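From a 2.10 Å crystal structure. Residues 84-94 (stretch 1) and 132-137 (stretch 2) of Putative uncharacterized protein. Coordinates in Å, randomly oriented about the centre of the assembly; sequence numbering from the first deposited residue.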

ATOM      1  N   ILE C  84       5.296   4.683  -3.660  1.00 21.15           N
ATOM      2  CA  ILE C  84       4.244   3.980  -2.942  1.00 21.87           C
ATOM      3  C   ILE C  84       2.978   3.952  -3.804  1.00 23.33           C
ATOM      4  O   ILE C  84       2.358   2.903  -3.980  1.00 23.20           O
ATOM      5  N   LEU C  85       2.616   5.109  -4.356  1.00 24.46           N
ATOM      6  CA  LEU C  85       1.428   5.228  -5.195  1.00 26.31           C
ATOM      7  C   LEU C  85       1.481   4.253  -6.361  1.00 26.21           C
ATOM      8  O   LEU C  85       0.518   3.556  -6.637  1.00 26.77           O
ATOM      9  N   ALA C  86       2.611   4.213  -7.048  1.00 25.95           N
ATOM     10  CA  ALA C  86       2.765   3.302  -8.172  1.00 26.04           C
ATOM     11  C   ALA C  86       2.641   1.848  -7.715  1.00 26.03           C
ATOM     12  O   ALA C  86       1.961   1.056  -8.363  1.00 25.62           O
ATOM     13  N   LEU C  87       3.294   1.498  -6.608  1.00 24.75           N
ATOM     14  CA  LEU C  87       3.231   0.128  -6.104  1.00 27.38           C
ATOM     15  C   LEU C  87       1.822  -0.263  -5.646  1.00 28.93           C
ATOM     16  O   LEU C  87       1.380  -1.396  -5.874  1.00 27.39           O
ATOM     17  N   ILE C  88       1.105   0.662  -5.012  1.00 28.69           N
ATOM     18  CA  ILE C  88      -0.247   0.325  -4.577  1.00 32.28           C
ATOM     19  C   ILE C  88      -1.112   0.129  -5.822  1.00 30.47           C
ATOM     20  O   ILE C  88      -1.982  -0.736  -5.850  1.00 31.82           O
ATOM     21  N   GLY C  89      -0.850   0.920  -6.859  1.00 29.54           N
ATOM     22  CA  GLY C  89      -1.602   0.786  -8.096  1.00 29.92           C
ATOM     23  C   GLY C  89      -1.330  -0.563  -8.741  1.00 31.97           C
ATOM     24  O   GLY C  89      -2.223  -1.202  -9.317  1.00 30.17           O
ATOM     25  N   ARG C  90      -0.079  -1.002  -8.649  1.00 31.57           N
ATOM     26  CA  ARG C  90       0.313  -2.286  -9.204  1.00 31.04           C
ATOM     27  C   ARG C  90      -0.400  -3.399  -8.435  1.00 31.56           C
ATOM     28  O   ARG C  90      -0.888  -4.355  -9.027  1.00 30.36           O
ATOM     29  N   LEU C  91      -0.470  -3.258  -7.115  1.00 31.07           N
ATOM     30  CA  LEU C  91      -1.117  -4.260  -6.272  1.00 33.07           C
ATOM     31  C   LEU C  91      -2.570  -4.449  -6.709  1.00 33.24           C
ATOM     32  O   LEU C  91      -3.024  -5.565  -6.925  1.00 31.44           O
ATOM     33  N   VAL C  92      -3.286  -3.339  -6.827  1.00 32.43           N
ATOM     34  CA  VAL C  92      -4.682  -3.357  -7.220  1.00 34.47           C
ATOM     35  C   VAL C  92      -4.926  -4.053  -8.557  1.00 35.96           C
ATOM     36  O   VAL C  92      -5.870  -4.835  -8.683  1.00 34.82           O
ATOM     37  N   ARG C  93      -4.083  -3.782  -9.551  1.00 34.83           N
ATOM     38  CA  ARG C  93      -4.265  -4.411 -10.851  1.00 35.99           C
ATOM     39  C   ARG C  93      -4.157  -5.928 -10.731  1.00 36.83           C
ATOM     40  O   ARG C  93      -4.730  -6.653 -11.527  1.00 36.06           O
ATOM     41  N   GLN C  94      -3.432  -6.399  -9.723  1.00 37.52           N
ATOM     42  CA  GLN C  94      -3.269  -7.832  -9.501  1.00 39.95           C
ATOM     43  C   GLN C  94      -4.584  -8.557  -9.199  1.00 42.14           C
ATOM     44  O   GLN C  94      -4.834  -9.646  -9.715  1.00 43.21           O
ATOM     45  N   SER C 132      -8.937   7.843 -14.524  1.00 36.17           N
ATOM     46  CA  SER C 132      -7.543   8.034 -14.888  1.00 38.25           C
ATOM     47  C   SER C 132      -7.041   7.199 -16.050  1.00 40.10           C
ATOM     48  O   SER C 132      -7.288   7.519 -17.208  1.00 44.55           O
ATOM     49  N   ASP C 133      -6.323   6.134 -15.721  1.00 39.31           N
ATOM     50  CA  ASP C 133      -5.730   5.229 -16.698  1.00 39.85           C
ATOM     51  C   ASP C 133      -4.447   4.701 -16.053  1.00 38.76           C
ATOM     52  O   ASP C 133      -4.196   3.499 -16.053  1.00 37.88           O
ATOM     53  N   TRP C 134      -3.636   5.604 -15.498  1.00 36.13           N
ATOM     54  CA  TRP C 134      -2.406   5.185 -14.828  1.00 36.06           C
ATOM     55  C   TRP C 134      -2.735   4.758 -13.394  1.00 35.42           C
ATOM     56  O   TRP C 134      -1.935   4.091 -12.743  1.00 37.30           O
ATOM     57  N   LEU C 135      -3.917   5.138 -12.911  1.00 35.39           N
ATOM     58  CA  LEU C 135      -4.359   4.787 -11.558  1.00 35.91           C
ATOM     59  C   LEU C 135      -5.580   3.877 -11.669  1.00 35.78           C
ATOM     60  O   LEU C 135      -6.635   4.287 -12.143  1.00 33.73           O
ATOM     61  N   PRO C 136      -5.453   2.623 -11.215  1.00 37.25           N
ATOM     62  CA  PRO C 136      -6.552   1.652 -11.279  1.00 37.37           C
ATOM     63  C   PRO C 136      -7.651   1.856 -10.229  1.00 36.75           C
ATOM     64  O   PRO C 136      -8.061   0.908  -9.559  1.00 39.21           O
ATOM     65  N   GLU C 137      -8.116   3.086 -10.068  1.00 34.96           N
ATOM     66  CA  GLU C 137      -9.169   3.338  -9.098  1.00 33.39           C
ATOM     67  C   GLU C 137     -10.455   3.685  -9.832  1.00 32.60           C
ATOM     68  O   GLU C 137     -10.438   4.333 -10.882  1.00 27.65           O
TER

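A helix can receive an irregular segment closely where a glycine interrupts its row of side chains, and the packing of residues 84-94 against 132-137 is a compact example. The helical face turned to the loop carries Leu-85, Gly-89, Val-92 and Arg-93. Gly-89 leaves a hollow between its larger neighbours, and Pro-136, whose CA lies 5.9 Å from the CA of Gly-89, supplies the bump that fills it. The CA-to-CB bond of Pro-136 points toward the helix, and the ring, puckered C-gamma endo, brings its CG to 3.3 Å from the Gly-89 backbone O. A CB at position 89 would point toward the loop and lie only 3.4 Å from Pro-136 CD, a tight fit, so the bare backbone is what gives the ring its room.

Aliphatic side chains border this hollow. Val-92, a t rotamer directed toward the loop, places CG1 3.8 Å from Pro-136 CG and 3.6 Å from Pro-136 O. One turn before the glycine, Leu-85 also points toward the loop, with both chi angles between wells. Its two methyls part: CD1 meets the edge of the Trp-134 ring, 3.5 Å from CZ3, while CD2 lies 3.7 Å from CD1 of Leu-135. Both loop residues start with CA-to-CB directed away, yet their ends come nearer, Trp-134 with chi1 p and Leu-135 with chi1 t and chi2 p.

Arg-93 closes the contact with a polar reach. Its CA-to-CB bond runs sideways, but an m, t, t chain carries the guanidinium to the loop backbone, where NH1 donates a hydrogen bond to Asp-133 O at 3.0 Å. Trp-134 O also lies near the guanidinium plane, 3.1 Å from NH1. Over one face sits Pro-136 CD, 3.7 Å from NH1, so the proline that fills the glycine hollow also packs against the arginine.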

ATOM      1  CB  ILE C  84       3.949   4.671  -1.594  1.00 22.06           C
ATOM      2  CG1 ILE C  84       5.136   4.456  -0.634  1.00 22.12           C
ATOM      3  CG2 ILE C  84       2.633   4.152  -1.029  1.00 20.94           C
ATOM      4  CD1 ILE C  84       5.197   5.449   0.535  1.00 22.11           C
ATOM      5  CB  LEU C  85       1.298   6.649  -5.752  1.00 28.28           C
ATOM      6  CG  LEU C  85      -0.090   7.295  -5.825  1.00 28.85           C
ATOM      7  CD1 LEU C  85      -0.114   8.190  -7.043  1.00 28.78           C
ATOM      8  CD2 LEU C  85      -1.214   6.258  -5.900  1.00 30.16           C
ATOM      9  CB  ALA C  86       4.116   3.524  -8.856  1.00 24.73           C
ATOM     10  CB  LEU C  87       4.239  -0.085  -4.970  1.00 26.72           C
ATOM     11  CG  LEU C  87       5.707  -0.270  -5.405  1.00 29.79           C
ATOM     12  CD1 LEU C  87       6.632  -0.123  -4.214  1.00 26.85           C
ATOM     13  CD2 LEU C  87       5.890  -1.645  -6.071  1.00 30.26           C
ATOM     14  CB  ILE C  88      -0.855   1.419  -3.647  1.00 33.81           C
ATOM     15  CG1 ILE C  88      -2.252   0.998  -3.180  1.00 37.64           C
ATOM     16  CG2 ILE C  88      -0.934   2.741  -4.363  1.00 36.72           C
ATOM     17  CD1 ILE C  88      -2.267  -0.060  -2.098  1.00 38.85           C
ATOM     18  CB  ARG C  90       1.832  -2.467  -9.104  1.00 29.30           C
ATOM     19  CG  ARG C  90       2.332  -3.793  -9.659  1.00 30.66           C
ATOM     20  CD  ARG C  90       3.839  -3.808  -9.759  1.00 26.56           C
ATOM     21  NE  ARG C  90       4.320  -2.670 -10.539  1.00 29.95           N
ATOM     22  CZ  ARG C  90       4.268  -2.590 -11.865  1.00 28.72           C
ATOM     23  NH1 ARG C  90       4.723  -1.513 -12.485  1.00 29.54           N
ATOM     24  NH2 ARG C  90       3.785  -3.596 -12.573  1.00 31.02           N
ATOM     25  CB  LEU C  91      -1.098  -3.824  -4.804  1.00 32.72           C
ATOM     26  CG  LEU C  91      -0.853  -4.884  -3.721  1.00 36.10           C
ATOM     27  CD1 LEU C  91      -1.535  -4.421  -2.434  1.00 33.38           C
ATOM     28  CD2 LEU C  91      -1.380  -6.255  -4.146  1.00 33.64           C
ATOM     29  CB  VAL C  92      -5.241  -1.928  -7.278  1.00 34.20           C
ATOM     30  CG1 VAL C  92      -6.609  -1.920  -7.922  1.00 36.33           C
ATOM     31  CG2 VAL C  92      -5.317  -1.358  -5.873  1.00 35.85           C
ATOM     32  CB  ARG C  93      -3.238  -3.885 -11.862  1.00 35.27           C
ATOM     33  CG  ARG C  93      -3.465  -2.447 -12.291  1.00 33.78           C
ATOM     34  CD  ARG C  93      -2.320  -1.956 -13.171  1.00 38.62           C
ATOM     35  NE  ARG C  93      -2.316  -0.504 -13.315  1.00 38.99           N
ATOM     36  CZ  ARG C  93      -3.214   0.182 -14.015  1.00 42.88           C
ATOM     37  NH1 ARG C  93      -3.132   1.509 -14.089  1.00 43.34           N
ATOM     38  NH2 ARG C  93      -4.190  -0.454 -14.648  1.00 41.91           N
ATOM     39  CB  GLN C  94      -2.298  -8.083  -8.346  1.00 40.88           C
ATOM     40  CG  GLN C  94      -0.878  -8.412  -8.763  1.00 41.20           C
ATOM     41  CD  GLN C  94       0.064  -8.548  -7.573  1.00 42.62           C
ATOM     42  OE1 GLN C  94      -0.302  -9.105  -6.536  1.00 44.19           O
ATOM     43  NE2 GLN C  94       1.288  -8.052  -7.726  1.00 40.22           N
ATOM     44  CB  SER C 132      -6.659   7.774 -13.677  1.00 37.83           C
ATOM     45  OG  SER C 132      -5.301   7.919 -14.028  1.00 37.93           O
ATOM     46  CB  ASP C 133      -5.381   5.959 -17.995  1.00 45.49           C
ATOM     47  CG  ASP C 133      -4.951   5.014 -19.095  1.00 49.37           C
ATOM     48  OD1 ASP C 133      -4.077   4.161 -18.834  1.00 53.27           O
ATOM     49  OD2 ASP C 133      -5.478   5.125 -20.224  1.00 52.39           O
ATOM     50  CB  TRP C 134      -1.372   6.317 -14.804  1.00 36.25           C
ATOM     51  CG  TRP C 134      -1.829   7.536 -14.074  1.00 36.88           C
ATOM     52  CD1 TRP C 134      -2.585   8.561 -14.573  1.00 37.55           C
ATOM     53  CD2 TRP C 134      -1.626   7.826 -12.686  1.00 37.07           C
ATOM     54  NE1 TRP C 134      -2.871   9.472 -13.575  1.00 37.74           N
ATOM     55  CE2 TRP C 134      -2.295   9.043 -12.407  1.00 38.16           C
ATOM     56  CE3 TRP C 134      -0.943   7.176 -11.649  1.00 38.13           C
ATOM     57  CZ2 TRP C 134      -2.302   9.624 -11.132  1.00 38.52           C
ATOM     58  CZ3 TRP C 134      -0.948   7.756 -10.377  1.00 40.66           C
ATOM     59  CH2 TRP C 134      -1.626   8.971 -10.134  1.00 40.32           C
ATOM     60  CB  LEU C 135      -4.732   6.045 -10.777  1.00 37.30           C
ATOM     61  CG  LEU C 135      -5.110   5.903  -9.302  1.00 38.09           C
ATOM     62  CD1 LEU C 135      -3.866   5.713  -8.458  1.00 38.43           C
ATOM     63  CD2 LEU C 135      -5.853   7.152  -8.859  1.00 39.49           C
ATOM     64  CB  PRO C 136      -5.825   0.327 -11.102  1.00 37.68           C
ATOM     65  CG  PRO C 136      -4.795   0.693 -10.053  1.00 38.88           C
ATOM     66  CD  PRO C 136      -4.268   2.036 -10.557  1.00 38.73           C
ATOM     67  CB  GLU C 137      -8.791   4.472  -8.143  1.00 34.77           C
ATOM     68  CG  GLU C 137      -9.845   4.731  -7.077  1.00 37.85           C
ATOM     69  CD  GLU C 137      -9.935   3.626  -6.037  1.00 40.49           C
ATOM     70  OE1 GLU C 137     -10.019   2.437  -6.417  1.00 41.37           O
ATOM     71  OE2 GLU C 137      -9.925   3.951  -4.829  1.00 43.53           O
TER